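Local coordinates for putative uncharacterized protein (Enterobacter cloacae, PDB 4HFK), which probably serves as the immunity protein that binds and neutralises a cognate type VI secretion amidase effector, protecting the producing cell from it, at residues Val19-Ile24 with Ala42-Ala47; Ser64-Lys69 with Thr84-Ser89. All blocks are in the same frame, centred on the assembly; numbering follows the deposited sequence.

Contact 1. Residues Val19-Ile24 with Ala42-Ala47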
# COMPACT_ATOMS: atom_id res chain seq x y z
N VAL B 19 -0.04 2.82 8.86
CA VAL B 19 -0.75 1.59 9.22
C VAL B 19 -0.66 0.56 8.10
O VAL B 19 -0.39 -0.63 8.35
CB VAL B 19 -2.24 1.85 9.55
CG1 VAL B 19 -3.00 0.52 9.70
CG2 VAL B 19 -2.39 2.69 10.82
N GLN B 20 -0.87 1.01 6.86
CA GLN B 20 -0.84 0.11 5.71
C GLN B 20 0.55 -0.50 5.52
O GLN B 20 0.69 -1.72 5.34
CB GLN B 20 -1.28 0.84 4.43
CG GLN B 20 -1.80 -0.11 3.34
CD GLN B 20 -0.93 -0.13 2.09
OE1 GLN B 20 0.18 0.39 2.09
NE2 GLN B 20 -1.44 -0.74 1.02
N ASN B 21 1.58 0.34 5.54
CA ASN B 21 2.94 -0.13 5.32
C ASN B 21 3.36 -1.10 6.41
O ASN B 21 4.00 -2.12 6.15
CB ASN B 21 3.92 1.04 5.29
CG ASN B 21 3.83 1.86 4.01
OD1 ASN B 21 4.65 2.76 3.80
ND2 ASN B 21 2.84 1.56 3.16
N ARG B 22 2.99 -0.79 7.65
CA ARG B 22 3.26 -1.69 8.76
C ARG B 22 2.50 -3.02 8.63
O ARG B 22 3.04 -4.09 8.96
CB ARG B 22 2.92 -1.00 10.07
CG ARG B 22 3.14 -1.88 11.26
CD ARG B 22 3.79 -1.11 12.39
NE ARG B 22 4.00 -1.97 13.55
CZ ARG B 22 5.18 -2.48 13.89
NH1 ARG B 22 6.27 -2.19 13.17
NH2 ARG B 22 5.28 -3.25 14.96
N CYS B 23 1.26 -2.98 8.15
CA CYS B 23 0.53 -4.22 7.88
C CYS B 23 1.26 -5.08 6.85
O CYS B 23 1.40 -6.29 7.03
CB CYS B 23 -0.88 -3.94 7.37
SG CYS B 23 -2.04 -3.46 8.61
N ILE B 24 1.69 -4.45 5.76
CA ILE B 24 2.44 -5.15 4.72
C ILE B 24 3.66 -5.84 5.32
O ILE B 24 3.95 -6.99 4.97
CB ILE B 24 2.87 -4.19 3.60
CG1 ILE B 24 1.63 -3.72 2.83
CG2 ILE B 24 3.84 -4.87 2.64
CD1 ILE B 24 1.88 -2.59 1.85
N ALA B 42 8.46 3.95 8.85
CA ALA B 42 9.15 4.90 9.73
C ALA B 42 9.25 6.29 9.10
O ALA B 42 9.44 7.28 9.81
CB ALA B 42 10.54 4.38 10.16
N ALA B 43 9.14 6.37 7.78
CA ALA B 43 9.14 7.68 7.11
C ALA B 43 7.81 8.38 7.34
O ALA B 43 7.77 9.60 7.56
CB ALA B 43 9.41 7.54 5.63
N TRP B 44 6.71 7.63 7.25
CA TRP B 44 5.40 8.18 7.57
C TRP B 44 5.35 8.57 9.05
O TRP B 44 4.73 9.57 9.43
CB TRP B 44 4.28 7.17 7.27
CG TRP B 44 4.18 6.78 5.81
CD1 TRP B 44 4.42 5.53 5.27
CD2 TRP B 44 3.79 7.62 4.71
NE1 TRP B 44 4.21 5.57 3.91
CE2 TRP B 44 3.83 6.83 3.54
CE3 TRP B 44 3.42 8.97 4.61
CZ2 TRP B 44 3.50 7.35 2.28
CZ3 TRP B 44 3.10 9.48 3.35
CH2 TRP B 44 3.15 8.67 2.20
N LEU B 45 5.99 7.77 9.90
CA LEU B 45 6.03 8.07 11.33
C LEU B 45 6.65 9.43 11.58
O LEU B 45 6.09 10.25 12.31
CB LEU B 45 6.83 7.00 12.11
CG LEU B 45 7.01 7.31 13.61
CD1 LEU B 45 5.71 7.08 14.37
CD2 LEU B 45 8.15 6.49 14.23
N GLU B 46 7.81 9.68 10.98
CA GLU B 46 8.49 10.97 11.15
C GLU B 46 7.60 12.12 10.69
O GLU B 46 7.57 13.19 11.31
CB GLU B 46 9.81 10.98 10.35
CG GLU B 46 10.49 12.34 10.29
CD GLU B 46 11.23 12.72 11.57
OE1 GLU B 46 11.56 11.81 12.37
OE2 GLU B 46 11.50 13.92 11.78
N ALA B 47 6.88 11.91 9.59
CA ALA B 47 6.05 12.96 8.99
C ALA B 47 4.81 13.25 9.83
O ALA B 47 4.33 14.38 9.87
CB ALA B 47 5.64 12.57 7.58
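The indole nitrogen of Trp44 reaches the side-chain oxygen of Asn21, NE1 to OD1 2.8 Å. The approach is short but bent, with an N-H...O angle of 128°, and the hydrogen bond is weak. OD1 lies at the edge of the indole, in the ring plane, and besides NE1 it also lies close to Trp44 CD1, 3.1 Å away, so the oxygen faces the NE1-CD1 side of the five-membered ring. The amide itself is not coplanar with the ring: the two planes stand 62° apart, and the side chains cross at about a right angle. On both residues CG lies anti to the carbonyl carbon (chi1 -74° for Asn21), which sends the two polar ends into the space between the helices; the nearest CA atoms of the two segments, those of Asn21 and Trp44, are 9.0 Å apart. The other end of the Asn21 amide is also engaged: ND2 gives a weak hydrogen bond to Gln20 OE1 over 3.1 Å. Two weak bonds, one at each end of the amide, probably bias its rotation, and a buried indole N-H finds an acceptor. Beyond this pair, Phe9 meets the Trp44 ring edge-to-face, and Gln20 NE2 bonds to Gln20 OE1 of the second subunit, so the polar chain runs on to the dimer interface. Leu81 of that subunit packs on Trp44. The two segments run nearly antiparallel, staggered along their axes, as parts of the antiparallel helical hairpin formed by helices 11-27 and 31-47 in the all-helical fold of what is probably a T6SS amidase immunity protein.

Contact 2. Residues Ser64-Lys69 with Thr84-Ser89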
# COMPACT_ATOMS: atom_id res chain seq x y z
N SER B 64 -4.77 -7.59 15.67
CA SER B 64 -6.10 -8.15 15.84
C SER B 64 -6.88 -8.24 14.52
O SER B 64 -7.50 -9.27 14.24
CB SER B 64 -6.89 -7.33 16.86
OG SER B 64 -8.19 -7.87 17.04
N LEU B 65 -6.85 -7.18 13.73
CA LEU B 65 -7.61 -7.16 12.47
C LEU B 65 -7.01 -8.08 11.40
O LEU B 65 -7.74 -8.65 10.59
CB LEU B 65 -7.76 -5.73 11.94
CG LEU B 65 -8.75 -4.82 12.68
CD1 LEU B 65 -8.86 -3.46 12.01
CD2 LEU B 65 -10.12 -5.46 12.76
N LEU B 66 -5.68 -8.23 11.41
CA LEU B 66 -5.00 -9.10 10.45
C LEU B 66 -5.50 -10.54 10.52
O LEU B 66 -5.41 -11.29 9.54
CB LEU B 66 -3.47 -9.06 10.64
CG LEU B 66 -2.72 -7.92 9.93
CD1 LEU B 66 -1.24 -7.97 10.24
CD2 LEU B 66 -2.94 -7.97 8.42
N LYS B 67 -6.05 -10.92 11.68
CA LYS B 67 -6.57 -12.27 11.86
C LYS B 67 -7.84 -12.54 11.03
O LYS B 67 -8.19 -13.69 10.77
CB LYS B 67 -6.85 -12.54 13.34
CG LYS B 67 -5.59 -12.52 14.20
CD LYS B 67 -5.93 -12.63 15.68
CE LYS B 67 -4.66 -12.72 16.53
NZ LYS B 67 -4.96 -12.81 17.99
N GLN B 68 -8.53 -11.47 10.63
CA GLN B 68 -9.72 -11.63 9.80
C GLN B 68 -9.32 -12.26 8.47
O GLN B 68 -8.30 -11.88 7.87
CB GLN B 68 -10.37 -10.27 9.55
CG GLN B 68 -11.21 -9.76 10.70
CD GLN B 68 -12.56 -9.26 10.22
OE1 GLN B 68 -12.65 -8.54 9.23
NE2 GLN B 68 -13.63 -9.68 10.91
N LYS B 69 -10.10 -13.23 8.01
CA LYS B 69 -9.82 -13.89 6.74
C LYS B 69 -10.72 -13.33 5.64
O LYS B 69 -11.94 -13.26 5.80
CB LYS B 69 -10.02 -15.40 6.86
CG LYS B 69 -9.04 -16.09 7.80
CD LYS B 69 -8.89 -17.57 7.46
N THR B 84 -5.04 -2.32 3.29
CA THR B 84 -5.70 -1.04 3.05
C THR B 84 -7.02 -0.96 3.82
O THR B 84 -7.35 0.09 4.38
CB THR B 84 -5.91 -0.76 1.55
OG1 THR B 84 -4.64 -0.53 0.94
CG2 THR B 84 -6.78 0.48 1.34
N LEU B 85 -7.75 -2.07 3.86
CA LEU B 85 -9.02 -2.09 4.59
C LEU B 85 -8.77 -1.76 6.06
O LEU B 85 -9.51 -0.99 6.67
CB LEU B 85 -9.72 -3.44 4.46
CG LEU B 85 -10.09 -3.85 3.03
CD1 LEU B 85 -10.94 -5.10 3.03
CD2 LEU B 85 -10.82 -2.72 2.31
N ILE B 86 -7.70 -2.33 6.60
CA ILE B 86 -7.34 -2.11 8.00
C ILE B 86 -6.97 -0.64 8.24
O ILE B 86 -7.42 -0.05 9.23
CB ILE B 86 -6.18 -3.05 8.44
CG1 ILE B 86 -6.71 -4.48 8.59
CG2 ILE B 86 -5.56 -2.58 9.75
CD1 ILE B 86 -5.63 -5.55 8.82
N ALA B 87 -6.17 -0.07 7.35
CA ALA B 87 -5.75 1.33 7.48
C ALA B 87 -6.95 2.29 7.53
O ALA B 87 -6.90 3.34 8.18
CB ALA B 87 -4.82 1.71 6.34
N ASN B 88 -8.01 1.91 6.83
CA ASN B 88 -9.20 2.74 6.72
C ASN B 88 -10.38 2.26 7.56
O ASN B 88 -11.52 2.66 7.32
CB ASN B 88 -9.61 2.86 5.25
CG ASN B 88 -8.61 3.65 4.45
OD1 ASN B 88 -8.67 4.88 4.42
ND2 ASN B 88 -7.66 2.95 3.82
N SER B 89 -10.10 1.40 8.54
CA SER B 89 -11.17 0.82 9.35
C SER B 89 -11.61 1.75 10.48
O SER B 89 -10.85 2.64 10.90
CB SER B 89 -10.72 -0.51 9.95
OG SER B 89 -9.75 -0.30 10.96
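Residues 64-69 carry the end of helix 52-66 into a loop, and 84-89 the last turn of helix 79-87 into the segment that follows; their closest CA atoms, Leu65 and Ile86, are 6.7 Å apart. Asn88 is the first residue past its helix to leave helical backbone angles, and its side chain turns back on the last turn: ND2 bonds to Thr84 O at 2.9 Å, nearly straight at 165°, with the oxygen close to the amide plane. The backbone N of Asn88 reaches the same oxygen from the opposite face of the carbonyl plane, so two donors hold it. Ile86 O is likewise held twice, by the backbone N of Ser89 and by Ser89 OG, the latter at 2.9 Å. Between the two segments the contact is apolar and uses no hydrogen bond across it. It joins two helix C-termini in an all-helical fold, with Ile27 of helix 11-27 also touching Leu66. Ile86 is the central side chain. Its CG1 lies anti to the carbonyl carbon (chi1 -73°) and touches Leu65 CB at 3.7 Å, while CD1, extended beyond it, runs on to Leu66 CD2, 3.6 Å away. The Leu66 and Ile86 side chains cross at about a right angle. Leu65 sets out toward 84-89, and its CD1 branch comes within 3.4 Å of Ser89 OG, a van der Waals approach to a hydroxyl already tied to Ile86 O and to Ile92 N. Outside the contact, Lys82 NZ bonds to the carbonyl oxygens of Leu66 and Gln68.

From the N terminus the chain runs through helix 11-27, turns back along helix 31-47, and contact 1 closes that first hairpin of helices. Helix 52-66 follows, and a longer loop leads into helix 79-87, where contact 2 closes the second excursion. The two loops lie in series, neither nested nor crossed, with centres about 15 Å apart. Helix 11-27 also meets the second pair: Gln20 NE2 approaches Thr84 OG1 at 3.2 Å, a probable hydrogen bond, and Cys23 SG packs on Ile86 CG2 at 3.8 Å. Val19 adds packing against Ala87. Both contacts also reach the second subunit.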